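Local coordinates for UPF0342 protein yheA (Bacillus subtilis, PDB 2OEE) that is of unknown function but pairs in the crystal as a two-fold symmetric helical dimer and belongs to the UPF0342 family, related to the YlbF/YmcA competence proteins, at the interface of chains A and B. Sequence-based numbering; all coordinates share one arbitrary frame. Chains: chain A/B, UPF0342 protein yheA.

Contact 1 and contact 2 lie about 23 Å apart, measured between the centres of their C-alpha atoms. In contact 1 the N-terminal helices 5-17 of both chains pack on each other, with the end of helix 81-104 of chain B closing over them. From there chain B continues into helix 106-111, whose last turn and the last modelled residue reach contact 2, where helices 20-34, 36-48 and 81-104 of chain A receive them. The two-fold axis repeats both contacts with the chains exchanged, so an apolar centre and two reciprocal tail sites would together hold the pair, if the dimer of the crystal is the biological one.

Contact 1: the interface of chains A and B. Residues chain A 8-9, 11-13, 15; chain B 4-5, 8-9, 12, 104.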
loop_
_atom_site.group_PDB
_atom_site.type_symbol
_atom_site.label_atom_id
_atom_site.label_comp_id
_atom_site.label_asym_id
_atom_site.label_seq_id
_atom_site.Cartn_x
_atom_site.Cartn_y
_atom_site.Cartn_z
ATOM N N VAL A 8 7.995 -13.405 -5.905
ATOM C CA VAL A 8 6.691 -13.123 -6.511
ATOM C C VAL A 8 6.492 -11.623 -6.716
ATOM O O VAL A 8 5.960 -11.221 -7.750
ATOM C CB VAL A 8 5.518 -13.733 -5.710
ATOM C CG1 VAL A 8 4.195 -13.482 -6.413
ATOM C CG2 VAL A 8 5.714 -15.233 -5.529
ATOM N N ALA A 9 6.903 -10.810 -5.733
ATOM C CA ALA A 9 6.801 -9.348 -5.844
ATOM C C ALA A 9 7.515 -8.842 -7.110
ATOM O O ALA A 9 7.005 -7.943 -7.781
ATOM C CB ALA A 9 7.362 -8.668 -4.621
ATOM N N ASP A 11 7.965 -10.638 -9.868
ATOM C CA ASP A 11 7.089 -11.035 -10.963
ATOM C C ASP A 11 5.921 -10.056 -11.100
ATOM O O ASP A 11 5.468 -9.756 -12.212
ATOM C CB ASP A 11 6.563 -12.455 -10.776
ATOM C CG ASP A 11 7.649 -13.515 -11.018
ATOM O OD1 ASP A 11 8.713 -13.165 -11.553
ATOM O OD2 ASP A 11 7.432 -14.686 -10.651
ATOM N N LEU A 12 5.438 -9.559 -9.967
ATOM C CA LEU A 12 4.319 -8.613 -9.997
ATOM C C LEU A 12 4.753 -7.267 -10.555
ATOM O O LEU A 12 4.020 -6.665 -11.338
ATOM C CB LEU A 12 3.678 -8.476 -8.604
ATOM C CG LEU A 12 2.421 -7.593 -8.504
ATOM C CD1 LEU A 12 1.264 -8.121 -9.374
ATOM C CD2 LEU A 12 2.009 -7.452 -7.005
ATOM N N GLU A 13 5.948 -6.803 -10.179
ATOM C CA GLU A 13 6.541 -5.608 -10.805
ATOM C C GLU A 13 6.595 -5.754 -12.345
ATOM O O GLU A 13 6.203 -4.828 -13.095
ATOM C CB GLU A 13 7.955 -5.347 -10.234
ATOM C CG GLU A 13 8.649 -4.137 -10.832
ATOM C CD GLU A 13 10.120 -4.053 -10.492
ATOM O OE1 GLU A 13 10.648 -5.003 -9.876
ATOM O OE2 GLU A 13 10.759 -3.022 -10.853
ATOM N N ALA A 15 4.738 -7.764 -14.210
ATOM C CA ALA A 15 3.356 -7.737 -14.696
ATOM C C ALA A 15 2.870 -6.295 -14.868
ATOM O O ALA A 15 2.261 -5.953 -15.892
ATOM C CB ALA A 15 2.437 -8.494 -13.737
ATOM N N ASN B 4 -0.670 -11.729 -16.125
ATOM C CA ASN B 4 -1.695 -10.880 -15.572
ATOM C C ASN B 4 -1.378 -10.468 -14.141
ATOM O O ASN B 4 -1.066 -11.291 -13.289
ATOM C CB ASN B 4 -3.063 -11.540 -15.614
ATOM C CG ASN B 4 -4.141 -10.633 -15.064
ATOM O OD1 ASN B 4 -4.460 -10.674 -13.874
ATOM N ND2 ASN B 4 -4.695 -9.787 -15.927
ATOM N N PHE B 5 -1.516 -9.177 -13.908
ATOM C CA PHE B 5 -1.253 -8.566 -12.638
ATOM C C PHE B 5 -2.040 -9.222 -11.467
ATOM O O PHE B 5 -1.503 -9.408 -10.360
ATOM C CB PHE B 5 -1.639 -7.112 -12.795
ATOM C CG PHE B 5 -1.254 -6.300 -11.678
ATOM C CD1 PHE B 5 0.002 -5.722 -11.648
ATOM C CD2 PHE B 5 -2.127 -6.115 -10.636
ATOM C CE1 PHE B 5 0.402 -4.952 -10.599
ATOM C CE2 PHE B 5 -1.750 -5.337 -9.565
ATOM C CZ PHE B 5 -0.462 -4.746 -9.546
ATOM N N VAL B 8 -0.700 -12.825 -10.655
ATOM C CA VAL B 8 0.505 -12.752 -9.825
ATOM C C VAL B 8 0.166 -12.319 -8.400
ATOM O O VAL B 8 0.737 -12.861 -7.454
ATOM C CB VAL B 8 1.594 -11.840 -10.436
ATOM C CG1 VAL B 8 2.852 -11.854 -9.583
ATOM C CG2 VAL B 8 1.941 -12.293 -11.849
ATOM N N ALA B 9 -0.741 -11.344 -8.253
ATOM C CA ALA B 9 -1.174 -10.882 -6.928
ATOM C C ALA B 9 -1.703 -12.055 -6.082
ATOM O O ALA B 9 -1.426 -12.117 -4.883
ATOM C CB ALA B 9 -2.224 -9.805 -7.042
ATOM N N LEU B 12 1.106 -13.971 -4.888
ATOM C CA LEU B 12 1.758 -13.238 -3.799
ATOM C C LEU B 12 0.996 -13.402 -2.494
ATOM O O LEU B 12 1.611 -13.581 -1.444
ATOM C CB LEU B 12 1.949 -11.757 -4.170
ATOM C CG LEU B 12 2.718 -10.884 -3.161
ATOM C CD1 LEU B 12 4.159 -11.379 -2.938
ATOM C CD2 LEU B 12 2.677 -9.396 -3.632
ATOM N N ILE B 104 6.941 -3.003 -6.426
ATOM C CA ILE B 104 6.011 -3.038 -7.561
ATOM C C ILE B 104 5.749 -1.658 -8.154
ATOM O O ILE B 104 5.409 -1.542 -9.341
ATOM C CB ILE B 104 4.673 -3.710 -7.186
ATOM C CG1 ILE B 104 3.894 -2.826 -6.205
ATOM C CG2 ILE B 104 4.925 -5.121 -6.663
ATOM C CD1 ILE B 104 2.416 -3.192 -6.031
#
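A:Leu12 reaches across the dimer interface into a pocket lined by B:Phe5, B:Val8 and B:Ile104, hiding 73 Å² of its surface. CG stands anti to the backbone N (chi1 -176°), which carries the branch across to chain B; from there the two methyls part. CD1 lies over one face of the B:Phe5 ring, 3.6 Å from the ring centroid and displaced toward the rim. CD2 turns to the CG2 methyl of B:Ile104, 3.7 Å away. It also meets CD2 of B:Leu12 at 4.0 Å, where the two leucines cross at about a right angle, methyl against methyl. B:Val8, with 60 Å² hidden, comes in on the backbone side of the leucine. Its CG1, anti to the backbone N (chi1 -177°), rests 3.6 Å from the CA of A:Leu12, while CB of A:Asp11 touches the same methyl. The symmetry mate repeats this, CG1 of A:Val8 lying against the CA of B:Leu12, and the two valine CG1 methyls meet tip to tip at 3.8 Å. B:Ile104 also leans its CG2 toward the backbone O of A:Ala9. At the far end, CB of A:Ala15 sits 3.9 Å from the CA of B:Phe5. An alanine in place of B:Phe5 would probably leave CD1 of A:Leu12 without its ring face and open a gap beside the leucine. The contact is thus apolar packing throughout. The two helices 5-17 run antiparallel, each offering Val8 and Leu12 to the other, and B:Ile104, at the end of helix 81-104, caps the pair from one side.

Contact 2: the interface of chains A and B. Residues chain A 29, 42, 46, 90; chain B 111-112.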
loop_
_atom_site.group_PDB
_atom_site.type_symbol
_atom_site.label_atom_id
_atom_site.label_comp_id
_atom_site.label_asym_id
_atom_site.label_seq_id
_atom_site.Cartn_x
_atom_site.Cartn_y
_atom_site.Cartn_z
ATOM N N TYR A 29 1.230 10.604 -19.772
ATOM C CA TYR A 29 2.239 11.383 -19.104
ATOM C C TYR A 29 3.159 12.066 -20.129
ATOM O O TYR A 29 3.458 13.247 -19.999
ATOM C CB TYR A 29 3.035 10.489 -18.141
ATOM C CG TYR A 29 4.050 11.230 -17.335
ATOM C CD1 TYR A 29 3.698 11.852 -16.149
ATOM C CD2 TYR A 29 5.379 11.323 -17.766
ATOM C CE1 TYR A 29 4.641 12.539 -15.396
ATOM C CE2 TYR A 29 6.331 12.018 -17.018
ATOM C CZ TYR A 29 5.941 12.621 -15.840
ATOM O OH TYR A 29 6.848 13.314 -15.082
ATOM N N PHE A 42 0.325 21.147 -15.317
ATOM C CA PHE A 42 0.421 19.891 -14.553
ATOM C C PHE A 42 1.564 19.989 -13.523
ATOM O O PHE A 42 1.410 19.584 -12.366
ATOM C CB PHE A 42 0.629 18.707 -15.497
ATOM C CG PHE A 42 0.662 17.344 -14.797
ATOM C CD1 PHE A 42 -0.479 16.826 -14.194
ATOM C CD2 PHE A 42 1.829 16.589 -14.786
ATOM C CE1 PHE A 42 -0.459 15.559 -13.558
ATOM C CE2 PHE A 42 1.865 15.315 -14.165
ATOM C CZ PHE A 42 0.715 14.809 -13.552
ATOM N N ARG A 46 1.325 19.696 -9.492
ATOM C CA ARG A 46 2.147 18.803 -8.751
ATOM C C ARG A 46 2.936 19.508 -7.659
ATOM O O ARG A 46 3.000 19.016 -6.575
ATOM C CB ARG A 46 3.004 17.953 -9.664
ATOM C CG ARG A 46 2.319 16.762 -10.177
ATOM C CD ARG A 46 3.132 15.942 -11.172
ATOM N NE ARG A 46 4.277 15.246 -10.615
ATOM C CZ ARG A 46 5.360 14.828 -11.294
ATOM N NH1 ARG A 46 5.491 14.949 -12.612
ATOM N NH2 ARG A 46 6.347 14.265 -10.630
ATOM N N GLU A 90 -3.884 8.242 -13.391
ATOM C CA GLU A 90 -3.194 8.182 -12.086
ATOM C C GLU A 90 -4.061 7.602 -10.968
ATOM O O GLU A 90 -3.598 6.740 -10.227
ATOM C CB GLU A 90 -2.715 9.564 -11.614
ATOM C CG GLU A 90 -1.678 10.220 -12.521
ATOM C CD GLU A 90 -1.164 11.516 -11.919
ATOM O OE1 GLU A 90 -1.968 12.241 -11.297
ATOM O OE2 GLU A 90 0.043 11.779 -12.037
ATOM N N LEU B 111 8.802 6.731 -14.005
ATOM C CA LEU B 111 8.012 7.591 -14.882
ATOM C C LEU B 111 8.002 9.056 -14.437
ATOM O O LEU B 111 8.179 9.941 -15.262
ATOM C CB LEU B 111 6.583 7.056 -15.014
ATOM C CG LEU B 111 5.602 7.781 -15.937
ATOM C CD1 LEU B 111 6.133 7.827 -17.377
ATOM C CD2 LEU B 111 4.237 7.078 -15.884
ATOM N N TYR B 112 7.805 9.292 -13.139
ATOM C CA TYR B 112 7.672 10.642 -12.577
ATOM C C TYR B 112 9.002 11.283 -12.155
ATOM O O TYR B 112 10.046 10.613 -12.155
ATOM C CB TYR B 112 6.702 10.616 -11.388
ATOM C CG TYR B 112 5.273 10.472 -11.841
ATOM C CD1 TYR B 112 4.437 11.579 -11.929
ATOM C CD2 TYR B 112 4.764 9.231 -12.218
ATOM C CE1 TYR B 112 3.121 11.452 -12.368
ATOM C CE2 TYR B 112 3.458 9.090 -12.657
ATOM C CZ TYR B 112 2.645 10.201 -12.733
ATOM O OH TYR B 112 1.354 10.055 -13.174
HETATM O O HOH W 1 9.854 12.304 -15.612
#
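B:Leu111, with helical backbone angles at the end of helix 106-111, and B:Tyr112, the coil residue after it, carry the chain B tail onto A:Tyr29 of helix 20-34. B:Tyr112 hides 95 Å² of its surface among A:Tyr29, A:Arg46 and A:Glu90. Its CG stands anti to the carbonyl carbon (chi1 -74°), which directs the ring toward A:Glu90. The rings of the two tyrosines meet edge-to-face, CE1 of A:Tyr29 standing over one face of B:Tyr112, with centroids 4.7 Å apart. An edge of B:Tyr112 points into the guanidinium of A:Arg46: CD1 lies over the middle of the guanidinium face, 3.4 Å from CZ, and the two planes are nearly perpendicular (81°). The phenol OH donates to the carboxylate OE2 of A:Glu90, on the lone pair turned away from the other oxygen; the very short 2.4 Å is doubtful. B:Leu111 lies over one face of the A:Tyr29 ring, toward the rim, its CD1 3.6 Å from ring atom CD2. NH1 of A:Arg46 gives a long, bent hydrogen bond to the OH of A:Tyr29 (3.3 Å), which probably helps to fix the tyrosine against the face of the incoming ring and the guanidinium at its edge. Water 1 links that same OH to the backbone O of B:Leu111, 2.9 Å from the latter. The site docks the last modelled residues of one chain on three helices of the other and would probably steady the dimer, if that pairing is biological.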